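PDB 2WP0: chromosomal replication initiator protein DnaA from Helicobacter pylori, which probably starts chromosomal replication by binding the origin in its ATP form, its N-terminal domain I serving oligomerization and the binding of regulators. Local coordinates for residues 23-28 with 60-65. Residues are numbered along the deposited sequence; the frame is centred on the assembly and turned at random.
Sequences LIEYEN and AKYGAL
Glu25 and Tyr62 join two helical segments whose backbones stay well apart, with 9.9 Å between Glu25 CA and Tyr62 CA. Both residues are buried in the assembly, where another protein's chain also packs on Tyr62. The contact rests on this one pair. Tyr62 OH donates a hydrogen bond of 2.6 Å to Glu25 OE1. The donor lies above the carboxylate plane, 36° out of it. From the ring's side, Glu25 OE1 sits at the edge, near the ring plane. Carboxylate and ring are steeply turned, with planes 74° apart. Glu25 reaches across with an extended chain beyond CG (chi2 177°), which carries the carboxylate to the hydroxyl. The second carboxylate oxygen, OE2, accepts a bond from Ser22 N, just before the segment, which should limit rotation of the carboxylate. Lys61 CG lies over one ring face, offset toward the rim, and Phe30 also meets the ring. Lys61 NZ forms a salt bridge with an acidic side chain of the partner protein. The pair bridges helices 23-30 and 52-71 of DnaA domain I, at a face met by the partner protein, consistent with the domain's role in binding regulators.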
loop_
_atom_site.group_PDB
_atom_site.type_symbol
_atom_site.label_atom_id
_atom_site.label_comp_id
_atom_site.label_asym_id
_atom_site.label_seq_id
_atom_site.Cartn_x
_atom_site.Cartn_y
_atom_site.Cartn_z
ATOM N N LEU D 23 -4.718 -37.343 -8.434
ATOM C CA LEU D 23 -4.220 -38.274 -7.425
ATOM C C LEU D 23 -3.830 -37.544 -6.160
ATOM O O LEU D 23 -4.182 -37.969 -5.071
ATOM C CB LEU D 23 -3.033 -39.075 -7.953
ATOM C CG LEU D 23 -2.707 -40.314 -7.125
ATOM C CD1 LEU D 23 -3.807 -41.358 -7.259
ATOM C CD2 LEU D 23 -1.346 -40.896 -7.499
ATOM N N ILE D 24 -3.103 -36.447 -6.297
ATOM C CA ILE D 24 -2.768 -35.649 -5.125
ATOM C C ILE D 24 -4.012 -35.108 -4.419
ATOM O O ILE D 24 -4.030 -35.013 -3.194
ATOM C CB ILE D 24 -1.808 -34.482 -5.444
ATOM C CG1 ILE D 24 -2.396 -33.581 -6.538
ATOM C CG2 ILE D 24 -0.439 -35.014 -5.843
ATOM C CD1 ILE D 24 -3.410 -32.504 -6.049
ATOM N N GLU D 25 -5.040 -34.739 -5.185
ATOM C CA GLU D 25 -6.267 -34.201 -4.593
ATOM C C GLU D 25 -6.956 -35.287 -3.764
ATOM O O GLU D 25 -7.469 -35.036 -2.672
ATOM C CB GLU D 25 -7.222 -33.674 -5.668
ATOM C CG GLU D 25 -6.940 -32.258 -6.157
ATOM C CD GLU D 25 -7.895 -31.837 -7.272
ATOM O OE1 GLU D 25 -8.533 -30.759 -7.141
ATOM O OE2 GLU D 25 -8.010 -32.595 -8.267
ATOM N N TYR D 26 -6.965 -36.504 -4.290
ATOM C CA TYR D 26 -7.573 -37.617 -3.593
ATOM C C TYR D 26 -6.789 -37.875 -2.323
ATOM O O TYR D 26 -7.368 -38.130 -1.255
ATOM C CB TYR D 26 -7.563 -38.869 -4.470
ATOM C CG TYR D 26 -8.020 -40.102 -3.731
ATOM C CD1 TYR D 26 -7.105 -40.960 -3.130
ATOM C CD2 TYR D 26 -9.371 -40.400 -3.615
ATOM C CE1 TYR D 26 -7.525 -42.083 -2.443
ATOM C CE2 TYR D 26 -9.802 -41.519 -2.924
ATOM C CZ TYR D 26 -8.876 -42.363 -2.343
ATOM O OH TYR D 26 -9.312 -43.490 -1.669
ATOM N N GLU D 27 -5.462 -37.798 -2.445
ATOM C CA GLU D 27 -4.546 -38.129 -1.352
ATOM C C GLU D 27 -4.615 -37.084 -0.249
ATOM O O GLU D 27 -4.920 -37.382 0.902
ATOM C CB GLU D 27 -3.116 -38.220 -1.882
ATOM C CG GLU D 27 -2.333 -39.363 -1.290
ATOM C CD GLU D 27 -2.461 -40.646 -2.109
ATOM O OE1 GLU D 27 -1.922 -40.679 -3.244
ATOM O OE2 GLU D 27 -3.085 -41.627 -1.624
ATOM N N ASN D 28 -4.342 -35.846 -0.627
ATOM C CA ASN D 28 -4.333 -34.741 0.311
ATOM C C ASN D 28 -5.684 -34.467 0.957
ATOM O O ASN D 28 -5.762 -34.021 2.100
ATOM C CB ASN D 28 -3.831 -33.475 -0.383
ATOM C CG ASN D 28 -2.367 -33.571 -0.802
ATOM O OD1 ASN D 28 -1.911 -32.812 -1.653
ATOM N ND2 ASN D 28 -1.620 -34.503 -0.192
ATOM N N ALA D 60 -15.996 -26.610 0.192
ATOM C CA ALA D 60 -15.941 -25.536 -0.793
ATOM C C ALA D 60 -15.498 -26.014 -2.185
ATOM O O ALA D 60 -16.070 -25.607 -3.191
ATOM C CB ALA D 60 -15.060 -24.370 -0.293
ATOM N N LYS D 61 -14.488 -26.868 -2.277
ATOM C CA LYS D 61 -14.011 -27.195 -3.615
ATOM C C LYS D 61 -14.515 -28.500 -4.230
ATOM O O LYS D 61 -14.354 -28.708 -5.429
ATOM C CB LYS D 61 -12.487 -27.051 -3.746
ATOM C CG LYS D 61 -11.658 -27.795 -2.733
ATOM C CD LYS D 61 -10.184 -27.723 -3.129
ATOM C CE LYS D 61 -9.840 -26.354 -3.690
ATOM N NZ LYS D 61 -8.966 -26.489 -4.889
ATOM N N TYR D 62 -15.161 -29.352 -3.444
ATOM C CA TYR D 62 -15.529 -30.671 -3.954
ATOM C C TYR D 62 -16.927 -31.091 -3.557
ATOM O O TYR D 62 -17.381 -32.176 -3.926
ATOM C CB TYR D 62 -14.556 -31.741 -3.461
ATOM C CG TYR D 62 -13.117 -31.431 -3.746
ATOM C CD1 TYR D 62 -12.701 -31.143 -5.036
ATOM C CD2 TYR D 62 -12.170 -31.439 -2.731
ATOM C CE1 TYR D 62 -11.385 -30.855 -5.312
ATOM C CE2 TYR D 62 -10.833 -31.159 -2.999
ATOM C CZ TYR D 62 -10.456 -30.870 -4.303
ATOM O OH TYR D 62 -9.156 -30.575 -4.624
ATOM N N GLY D 63 -17.598 -30.255 -2.778
ATOM C CA GLY D 63 -18.940 -30.579 -2.327
ATOM C C GLY D 63 -19.852 -30.896 -3.482
ATOM O O GLY D 63 -20.660 -31.812 -3.398
ATOM N N ALA D 64 -19.727 -30.140 -4.566
ATOM C CA ALA D 64 -20.591 -30.360 -5.724
ATOM C C ALA D 64 -20.191 -31.637 -6.444
ATOM O O ALA D 64 -21.052 -32.405 -6.874
ATOM C CB ALA D 64 -20.541 -29.190 -6.664
ATOM N N LEU D 65 -18.886 -31.850 -6.584
ATOM C CA LEU D 65 -18.369 -33.109 -7.100
ATOM C C LEU D 65 -18.919 -34.289 -6.335
ATOM O O LEU D 65 -19.247 -35.294 -6.931
ATOM C CB LEU D 65 -16.848 -33.149 -7.024
ATOM C CG LEU D 65 -16.099 -32.723 -8.286
ATOM C CD1 LEU D 65 -14.659 -32.225 -7.986
ATOM C CD2 LEU D 65 -16.135 -33.871 -9.305
#